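Local coordinates for beta-fructofuranosidase (Bifidobacterium adolescentis, PDB 6NOB), which probably hydrolyses terminal beta-fructofuranoside bonds, as in sucrose, as a member of glycoside hydrolase family 32, at residues G229-C241 with P254-R268. Sequence-based numbering, arbitrary orientation.
Sequences GDESSVTEYQTTC and PVALRANDDFGYDFR. With EDO (1,2-ethanediol), chain C.
Q238 meets V255 and A256 in a classic beta bulge, in the antiparallel hairpin that ends this blade of the family 32 beta-propeller, 253-256 being the outermost strand. Q238 O receives both V255 N, at 2.7 Å, and A256 N, while Q238 N returns a bond to A256 O. Branched V255 sets CG1 against T240 CG2. The small A256 methyl leaves room for Q238 CG at 3.8 Å, and the glutamine bends at chi2 (-56°) to set NE2 over one face of the F267 ring, toward its rim; the two planes stand 79° apart, and NE2 donates to F267 O from above the carbonyl plane. On the ring's opposite face lies R258 CA. L257 CD2 and ethanediol C2 pack against Y237 CB, the diol accepting from R258 N and NE. S232 O sits over one face of the Y265 ring, offset toward its rim. R268 NH1 bridges E236 and D266, and NH2 pairs with E375; an alanine in place of R268 would probably leave these three carboxylates without their shared cationic partner. H224 also bonds to E236 OE2. E236, long enough to cross to the returning loop, receives F267 N on OE1, 2.6 Å away and nearly straight at 172°.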
ATOM      1  N   GLY A 229     -21.430 -13.448   0.800  1.00 47.28           N
ATOM      2  CA  GLY A 229     -21.949 -14.293   1.851  1.00 44.98           C
ATOM      3  C   GLY A 229     -21.539 -15.748   1.784  1.00 47.95           C
ATOM      4  O   GLY A 229     -21.979 -16.534   2.632  1.00 50.68           O
ATOM      5  N   ASP A 230     -20.715 -16.136   0.811  1.00 47.66           N
ATOM      6  CA  ASP A 230     -20.283 -17.524   0.648  1.00 43.47           C
ATOM      7  C   ASP A 230     -18.769 -17.546   0.445  1.00 44.07           C
ATOM      8  O   ASP A 230     -18.281 -17.367  -0.675  1.00 48.53           O
ATOM      9  CB  ASP A 230     -21.016 -18.191  -0.514  1.00 43.09           C
ATOM     10  CG  ASP A 230     -20.656 -19.656  -0.672  1.00 45.36           C
ATOM     11  OD1 ASP A 230     -19.951 -20.202   0.203  1.00 48.66           O
ATOM     12  OD2 ASP A 230     -21.083 -20.266  -1.673  1.00 47.36           O
ATOM     13  N   GLU A 231     -18.037 -17.769   1.541  1.00 43.00           N
ATOM     14  CA  GLU A 231     -16.584 -17.898   1.484  1.00 39.86           C
ATOM     15  C   GLU A 231     -16.151 -18.962   0.483  1.00 41.51           C
ATOM     16  O   GLU A 231     -15.157 -18.791  -0.230  1.00 44.54           O
ATOM     17  CB  GLU A 231     -16.043 -18.247   2.870  1.00 47.65           C
ATOM     18  CG  GLU A 231     -15.260 -17.152   3.551  1.00 56.14           C
ATOM     19  CD  GLU A 231     -14.659 -17.616   4.866  1.00 62.04           C
ATOM     20  OE1 GLU A 231     -15.137 -18.633   5.417  1.00 62.04           O
ATOM     21  OE2 GLU A 231     -13.710 -16.963   5.346  1.00 67.17           O
ATOM     22  N   SER A 232     -16.881 -20.077   0.429  1.00 38.99           N
ATOM     23  CA  SER A 232     -16.510 -21.204  -0.417  1.00 37.64           C
ATOM     24  C   SER A 232     -16.678 -20.915  -1.900  1.00 36.30           C
ATOM     25  O   SER A 232     -16.336 -21.776  -2.718  1.00 41.55           O
ATOM     26  CB  SER A 232     -17.331 -22.435  -0.027  1.00 35.86           C
ATOM     27  OG  SER A 232     -18.616 -22.401  -0.624  1.00 35.29           O
ATOM     28  N   SER A 233     -17.196 -19.745  -2.260  1.00 38.54           N
ATOM     29  CA  SER A 233     -17.345 -19.335  -3.648  1.00 38.24           C
ATOM     30  C   SER A 233     -16.189 -18.474  -4.138  1.00 37.95           C
ATOM     31  O   SER A 233     -16.188 -18.078  -5.309  1.00 42.95           O
ATOM     32  CB  SER A 233     -18.658 -18.568  -3.829  1.00 36.85           C
ATOM     33  OG  SER A 233     -18.531 -17.243  -3.340  1.00 41.87           O
ATOM     34  N   VAL A 234     -15.215 -18.174  -3.276  1.00 29.43           N
ATOM     35  CA  VAL A 234     -14.124 -17.280  -3.652  1.00 36.19           C
ATOM     36  C   VAL A 234     -13.333 -17.904  -4.793  1.00 36.88           C
ATOM     37  O   VAL A 234     -12.829 -19.028  -4.681  1.00 38.08           O
ATOM     38  CB  VAL A 234     -13.230 -16.974  -2.444  1.00 37.14           C
ATOM     39  CG1 VAL A 234     -11.889 -16.410  -2.901  1.00 35.23           C
ATOM     40  CG2 VAL A 234     -13.927 -16.003  -1.495  1.00 32.57           C
ATOM     41  N   THR A 235     -13.225 -17.173  -5.898  1.00 39.55           N
ATOM     42  CA  THR A 235     -12.538 -17.628  -7.103  1.00 35.34           C
ATOM     43  C   THR A 235     -11.435 -16.623  -7.417  1.00 36.39           C
ATOM     44  O   THR A 235     -11.707 -15.544  -7.953  1.00 35.49           O
ATOM     45  CB  THR A 235     -13.521 -17.761  -8.264  1.00 31.23           C
ATOM     46  OG1 THR A 235     -14.632 -18.572  -7.861  1.00 34.27           O
ATOM     47  CG2 THR A 235     -12.852 -18.394  -9.475  1.00 31.74           C
ATOM     48  N   GLU A 236     -10.193 -16.968  -7.086  1.00 33.93           N
ATOM     49  CA  GLU A 236      -9.048 -16.099  -7.328  1.00 34.80           C
ATOM     50  C   GLU A 236      -8.089 -16.775  -8.297  1.00 33.81           C
ATOM     51  O   GLU A 236      -7.800 -17.968  -8.162  1.00 37.21           O
ATOM     52  CB  GLU A 236      -8.340 -15.747  -6.015  1.00 32.30           C
ATOM     53  CG  GLU A 236      -9.117 -14.737  -5.181  1.00 32.59           C
ATOM     54  CD  GLU A 236      -8.377 -14.286  -3.936  1.00 37.48           C
ATOM     55  OE1 GLU A 236      -7.478 -15.020  -3.469  1.00 36.24           O
ATOM     56  OE2 GLU A 236      -8.699 -13.193  -3.423  1.00 37.11           O
ATOM     57  N   TYR A 237      -7.603 -16.007  -9.269  1.00 34.72           N
ATOM     58  CA  TYR A 237      -6.683 -16.498 -10.287  1.00 34.78           C
ATOM     59  C   TYR A 237      -5.798 -15.342 -10.732  1.00 34.34           C
ATOM     60  O   TYR A 237      -6.104 -14.173 -10.485  1.00 37.26           O
ATOM     61  CB  TYR A 237      -7.437 -17.112 -11.475  1.00 29.66           C
ATOM     62  CG  TYR A 237      -8.541 -16.237 -12.024  1.00 32.35           C
ATOM     63  CD1 TYR A 237      -9.810 -16.238 -11.449  1.00 30.32           C
ATOM     64  CD2 TYR A 237      -8.321 -15.413 -13.122  1.00 27.88           C
ATOM     65  CE1 TYR A 237     -10.820 -15.440 -11.950  1.00 30.51           C
ATOM     66  CE2 TYR A 237      -9.328 -14.613 -13.632  1.00 24.99           C
ATOM     67  CZ  TYR A 237     -10.576 -14.630 -13.041  1.00 33.87           C
ATOM     68  OH  TYR A 237     -11.586 -13.835 -13.540  1.00 36.29           O
ATOM     69  N   GLN A 238      -4.688 -15.678 -11.389  1.00 35.04           N
ATOM     70  CA  GLN A 238      -3.670 -14.704 -11.771  1.00 34.29           C
ATOM     71  C   GLN A 238      -3.702 -14.456 -13.274  1.00 33.61           C
ATOM     72  O   GLN A 238      -3.730 -15.405 -14.066  1.00 33.46           O
ATOM     73  CB  GLN A 238      -2.277 -15.175 -11.350  1.00 36.01           C
ATOM     74  CG  GLN A 238      -2.251 -15.980 -10.063  1.00 39.91           C
ATOM     75  CD  GLN A 238      -2.868 -15.236  -8.894  1.00 40.95           C
ATOM     76  OE1 GLN A 238      -2.856 -14.004  -8.844  1.00 37.50           O
ATOM     77  NE2 GLN A 238      -3.415 -15.984  -7.946  1.00 36.33           N
ATOM     78  N   THR A 239      -3.677 -13.181 -13.661  1.00 31.56           N
ATOM     79  CA  THR A 239      -3.721 -12.772 -15.058  1.00 32.05           C
ATOM     80  C   THR A 239      -2.536 -11.862 -15.365  1.00 36.49           C
ATOM     81  O   THR A 239      -1.806 -11.426 -14.471  1.00 34.33           O
ATOM     82  CB  THR A 239      -5.037 -12.052 -15.393  1.00 33.55           C
ATOM     83  OG1 THR A 239      -5.057 -10.766 -14.759  1.00 30.16           O
ATOM     84  CG2 THR A 239      -6.233 -12.862 -14.909  1.00 31.25           C
ATOM     85  N   THR A 240      -2.347 -11.573 -16.651  1.00 33.26           N
ATOM     86  CA  THR A 240      -1.281 -10.691 -17.097  1.00 33.93           C
ATOM     87  C   THR A 240      -1.824  -9.695 -18.112  1.00 34.82           C
ATOM     88  O   THR A 240      -2.837  -9.942 -18.772  1.00 37.42           O
ATOM     89  CB  THR A 240      -0.100 -11.470 -17.713  1.00 34.71           C
ATOM     90  OG1 THR A 240       1.052 -10.621 -17.774  1.00 37.42           O
ATOM     91  CG2 THR A 240      -0.432 -11.948 -19.120  1.00 36.27           C
ATOM     92  N   CYS A 241      -1.139  -8.559 -18.218  1.00 32.49           N
ATOM     93  CA  CYS A 241      -1.458  -7.543 -19.211  1.00 31.51           C
ATOM     94  C   CYS A 241      -0.258  -6.617 -19.345  1.00 33.48           C
ATOM     95  O   CYS A 241       0.657  -6.635 -18.516  1.00 32.88           O
ATOM     96  CB  CYS A 241      -2.737  -6.771 -18.850  1.00 30.41           C
ATOM     97  SG  CYS A 241      -2.712  -5.878 -17.288  1.00 34.35           S
ATOM     98  N   PRO A 254      -5.518 -14.813 -18.516  1.00 36.51           N
ATOM     99  CA  PRO A 254      -5.070 -15.499 -17.298  1.00 30.86           C
ATOM    100  C   PRO A 254      -3.820 -16.339 -17.508  1.00 36.00           C
ATOM    101  O   PRO A 254      -3.557 -16.852 -18.598  1.00 36.82           O
ATOM    102  CB  PRO A 254      -6.267 -16.389 -16.947  1.00 28.58           C
ATOM    103  CG  PRO A 254      -6.865 -16.708 -18.269  1.00 32.54           C
ATOM    104  CD  PRO A 254      -6.702 -15.463 -19.104  1.00 31.12           C
ATOM    105  N   VAL A 255      -3.052 -16.487 -16.428  1.00 30.70           N
ATOM    106  CA  VAL A 255      -1.767 -17.179 -16.495  1.00 33.75           C
ATOM    107  C   VAL A 255      -1.579 -18.233 -15.413  1.00 38.50           C
ATOM    108  O   VAL A 255      -0.745 -19.143 -15.590  1.00 38.64           O
ATOM    109  CB  VAL A 255      -0.601 -16.165 -16.453  1.00 31.95           C
ATOM    110  CG1 VAL A 255      -0.693 -15.188 -17.616  1.00 29.91           C
ATOM    111  CG2 VAL A 255      -0.577 -15.429 -15.123  1.00 28.06           C
ATOM    112  N   ALA A 256      -2.289 -18.192 -14.287  1.00 34.31           N
ATOM    113  CA  ALA A 256      -2.044 -19.157 -13.217  1.00 37.26           C
ATOM    114  C   ALA A 256      -3.313 -19.377 -12.410  1.00 36.22           C
ATOM    115  O   ALA A 256      -3.884 -18.422 -11.874  1.00 35.45           O
ATOM    116  CB  ALA A 256      -0.906 -18.688 -12.307  1.00 22.14           C
ATOM    117  N   LEU A 257      -3.738 -20.633 -12.315  1.00 40.01           N
ATOM    118  CA  LEU A 257      -4.853 -21.046 -11.475  1.00 36.34           C
ATOM    119  C   LEU A 257      -4.337 -21.844 -10.284  1.00 36.64           C
ATOM    120  O   LEU A 257      -3.179 -22.269 -10.245  1.00 36.11           O
ATOM    121  CB  LEU A 257      -5.860 -21.883 -12.272  1.00 31.03           C
ATOM    122  CG  LEU A 257      -6.205 -21.394 -13.678  1.00 35.56           C
ATOM    123  CD1 LEU A 257      -7.182 -22.353 -14.332  1.00 31.72           C
ATOM    124  CD2 LEU A 257      -6.780 -19.986 -13.630  1.00 34.32           C
ATOM    125  N   ARG A 258      -5.216 -22.042  -9.303  1.00 39.89           N
ATOM    126  CA  ARG A 258      -4.887 -22.899  -8.170  1.00 35.01           C
ATOM    127  C   ARG A 258      -4.493 -24.286  -8.664  1.00 34.80           C
ATOM    128  O   ARG A 258      -5.208 -24.902  -9.461  1.00 35.02           O
ATOM    129  CB  ARG A 258      -6.074 -22.980  -7.204  1.00 31.07           C
ATOM    130  CG  ARG A 258      -6.398 -21.645  -6.531  1.00 34.34           C
ATOM    131  CD  ARG A 258      -7.458 -21.763  -5.446  1.00 36.44           C
ATOM    132  NE  ARG A 258      -8.585 -22.579  -5.875  1.00 48.26           N
ATOM    133  CZ  ARG A 258      -8.993 -23.678  -5.252  1.00 37.61           C
ATOM    134  NH1 ARG A 258      -8.378 -24.092  -4.157  1.00 38.28           N
ATOM    135  NH2 ARG A 258     -10.025 -24.355  -5.721  1.00 46.37           N
ATOM    136  N   ALA A 259      -3.338 -24.769  -8.198  1.00 31.83           N
ATOM    137  CA  ALA A 259      -2.763 -25.982  -8.771  1.00 32.51           C
ATOM    138  C   ALA A 259      -3.610 -27.216  -8.480  1.00 37.36           C
ATOM    139  O   ALA A 259      -3.638 -28.146  -9.293  1.00 43.06           O
ATOM    140  CB  ALA A 259      -1.335 -26.180  -8.260  1.00 30.67           C
ATOM    141  N   ASN A 260      -4.304 -27.247  -7.345  1.00 36.60           N
ATOM    142  CA  ASN A 260      -5.179 -28.365  -7.009  1.00 39.60           C
ATOM    143  C   ASN A 260      -6.194 -27.897  -5.974  1.00 39.49           C
ATOM    144  O   ASN A 260      -6.144 -26.761  -5.491  1.00 39.68           O
ATOM    145  CB  ASN A 260      -4.381 -29.570  -6.499  1.00 37.90           C
ATOM    146  CG  ASN A 260      -3.499 -29.226  -5.318  1.00 42.98           C
ATOM    147  OD1 ASN A 260      -3.989 -28.885  -4.241  1.00 47.14           O
ATOM    148  ND2 ASN A 260      -2.188 -29.319  -5.512  1.00 42.97           N
ATOM    149  N   ASP A 261      -7.112 -28.799  -5.622  1.00 34.80           N
ATOM    150  CA  ASP A 261      -8.206 -28.469  -4.716  1.00 38.06           C
ATOM    151  C   ASP A 261      -7.756 -28.253  -3.277  1.00 38.83           C
ATOM    152  O   ASP A 261      -8.551 -27.760  -2.470  1.00 43.77           O
ATOM    153  CB  ASP A 261      -9.271 -29.567  -4.762  1.00 36.80           C
ATOM    154  CG  ASP A 261     -10.008 -29.611  -6.088  1.00 40.43           C
ATOM    155  OD1 ASP A 261     -10.056 -28.571  -6.782  1.00 39.25           O
ATOM    156  OD2 ASP A 261     -10.540 -30.685  -6.438  1.00 41.60           O
ATOM    157  N   ASP A 262      -6.516 -28.599  -2.931  1.00 33.93           N
ATOM    158  CA  ASP A 262      -6.024 -28.366  -1.580  1.00 33.07           C
ATOM    159  C   ASP A 262      -5.445 -26.970  -1.388  1.00 39.60           C
ATOM    160  O   ASP A 262      -5.200 -26.571  -0.243  1.00 34.92           O
ATOM    161  CB  ASP A 262      -4.976 -29.421  -1.206  1.00 37.83           C
ATOM    162  CG  ASP A 262      -5.602 -30.727  -0.748  1.00 48.74           C
ATOM    163  OD1 ASP A 262      -6.801 -30.728  -0.390  1.00 51.19           O
ATOM    164  OD2 ASP A 262      -4.895 -31.756  -0.747  1.00 54.88           O
ATOM    165  N   PHE A 263      -5.209 -26.228  -2.469  1.00 38.99           N
ATOM    166  CA  PHE A 263      -4.944 -24.802  -2.344  1.00 38.64           C
ATOM    167  C   PHE A 263      -6.116 -24.137  -1.637  1.00 40.70           C
ATOM    168  O   PHE A 263      -7.279 -24.472  -1.884  1.00 42.94           O
ATOM    169  CB  PHE A 263      -4.756 -24.159  -3.723  1.00 32.72           C
ATOM    170  CG  PHE A 263      -3.343 -24.203  -4.247  1.00 32.42           C
ATOM    171  CD1 PHE A 263      -2.639 -25.394  -4.292  1.00 29.49           C
ATOM    172  CD2 PHE A 263      -2.737 -23.052  -4.738  1.00 30.59           C
ATOM    173  CE1 PHE A 263      -1.347 -25.434  -4.790  1.00 37.26           C
ATOM    174  CE2 PHE A 263      -1.446 -23.084  -5.239  1.00 32.76           C
ATOM    175  CZ  PHE A 263      -0.751 -24.278  -5.269  1.00 36.88           C
ATOM    176  N   GLY A 264      -5.816 -23.198  -0.748  1.00 42.20           N
ATOM    177  CA  GLY A 264      -6.867 -22.348  -0.226  1.00 39.30           C
ATOM    178  C   GLY A 264      -7.515 -21.544  -1.335  1.00 40.31           C
ATOM    179  O   GLY A 264      -6.879 -21.190  -2.329  1.00 40.62           O
ATOM    180  N   TYR A 265      -8.813 -21.274  -1.174  1.00 38.72           N
ATOM    181  CA  TYR A 265      -9.494 -20.405  -2.127  1.00 35.04           C
ATOM    182  C   TYR A 265      -8.835 -19.034  -2.193  1.00 37.81           C
ATOM    183  O   TYR A 265      -8.799 -18.412  -3.261  1.00 35.58           O
ATOM    184  CB  TYR A 265     -10.972 -20.278  -1.760  1.00 36.51           C
ATOM    185  CG  TYR A 265     -11.760 -21.546  -1.993  1.00 36.89           C
ATOM    186  CD1 TYR A 265     -11.646 -22.248  -3.188  1.00 36.32           C
ATOM    187  CD2 TYR A 265     -12.614 -22.045  -1.016  1.00 35.21           C
ATOM    188  CE1 TYR A 265     -12.365 -23.413  -3.403  1.00 39.41           C
ATOM    189  CE2 TYR A 265     -13.332 -23.206  -1.220  1.00 31.33           C
ATOM    190  CZ  TYR A 265     -13.205 -23.885  -2.414  1.00 39.43           C
ATOM    191  OH  TYR A 265     -13.923 -25.039  -2.621  1.00 46.13           O
ATOM    192  N   ASP A 266      -8.307 -18.552  -1.068  1.00 38.93           N
ATOM    193  CA  ASP A 266      -7.448 -17.375  -1.068  1.00 35.83           C
ATOM    194  C   ASP A 266      -6.139 -17.713  -1.773  1.00 40.50           C
ATOM    195  O   ASP A 266      -5.362 -18.545  -1.290  1.00 36.12           O
ATOM    196  CB  ASP A 266      -7.183 -16.914   0.364  1.00 35.85           C
ATOM    197  CG  ASP A 266      -8.459 -16.595   1.122  1.00 41.96           C
ATOM    198  OD1 ASP A 266      -9.092 -15.568   0.804  1.00 39.42           O
ATOM    199  OD2 ASP A 266      -8.825 -17.371   2.035  1.00 41.26           O
ATOM    200  N   PHE A 267      -5.894 -17.068  -2.912  1.00 34.61           N
ATOM    201  CA  PHE A 267      -4.757 -17.398  -3.763  1.00 33.23           C
ATOM    202  C   PHE A 267      -4.442 -16.182  -4.623  1.00 37.24           C
ATOM    203  O   PHE A 267      -4.913 -16.088  -5.761  1.00 39.13           O
ATOM    204  CB  PHE A 267      -5.091 -18.634  -4.610  1.00 37.29           C
ATOM    205  CG  PHE A 267      -4.094 -18.937  -5.697  1.00 35.09           C
ATOM    206  CD1 PHE A 267      -2.793 -19.301  -5.387  1.00 28.31           C
ATOM    207  CD2 PHE A 267      -4.475 -18.900  -7.031  1.00 29.78           C
ATOM    208  CE1 PHE A 267      -1.882 -19.595  -6.390  1.00 26.54           C
ATOM    209  CE2 PHE A 267      -3.572 -19.196  -8.033  1.00 30.57           C
ATOM    210  CZ  PHE A 267      -2.272 -19.542  -7.711  1.00 28.31           C
ATOM    211  N   ARG A 268      -3.666 -15.234  -4.095  1.00 31.80           N
ATOM    212  CA  ARG A 268      -3.653 -13.898  -4.674  1.00 34.34           C
ATOM    213  C   ARG A 268      -2.302 -13.217  -4.482  1.00 38.49           C
ATOM    214  O   ARG A 268      -1.380 -13.755  -3.859  1.00 28.87           O
ATOM    215  CB  ARG A 268      -4.768 -13.048  -4.065  1.00 32.70           C
ATOM    216  CG  ARG A 268      -4.662 -12.858  -2.563  1.00 27.41           C
ATOM    217  CD  ARG A 268      -5.732 -11.886  -2.081  1.00 31.57           C
ATOM    218  NE  ARG A 268      -5.939 -11.946  -0.638  1.00 35.69           N
ATOM    219  CZ  ARG A 268      -6.739 -12.818  -0.034  1.00 37.95           C
ATOM    220  NH1 ARG A 268      -7.407 -13.714  -0.749  1.00 34.44           N
ATOM    221  NH2 ARG A 268      -6.869 -12.796   1.287  1.00 33.51           N
TER
HETATM  222  C1  EDO C 802      -9.769 -21.290  -9.750  1.00 43.27           C
HETATM  223  O1  EDO C 802      -9.490 -21.854  -8.463  1.00 35.74           O
HETATM  224  C2  EDO C 802      -8.750 -20.212 -10.106  1.00 42.00           C
HETATM  225  O2  EDO C 802      -7.481 -20.484  -9.494  1.00 37.50           O
HETATM  226  O   HOH W   1     -10.180 -19.337  -5.423  1.00 28.34           O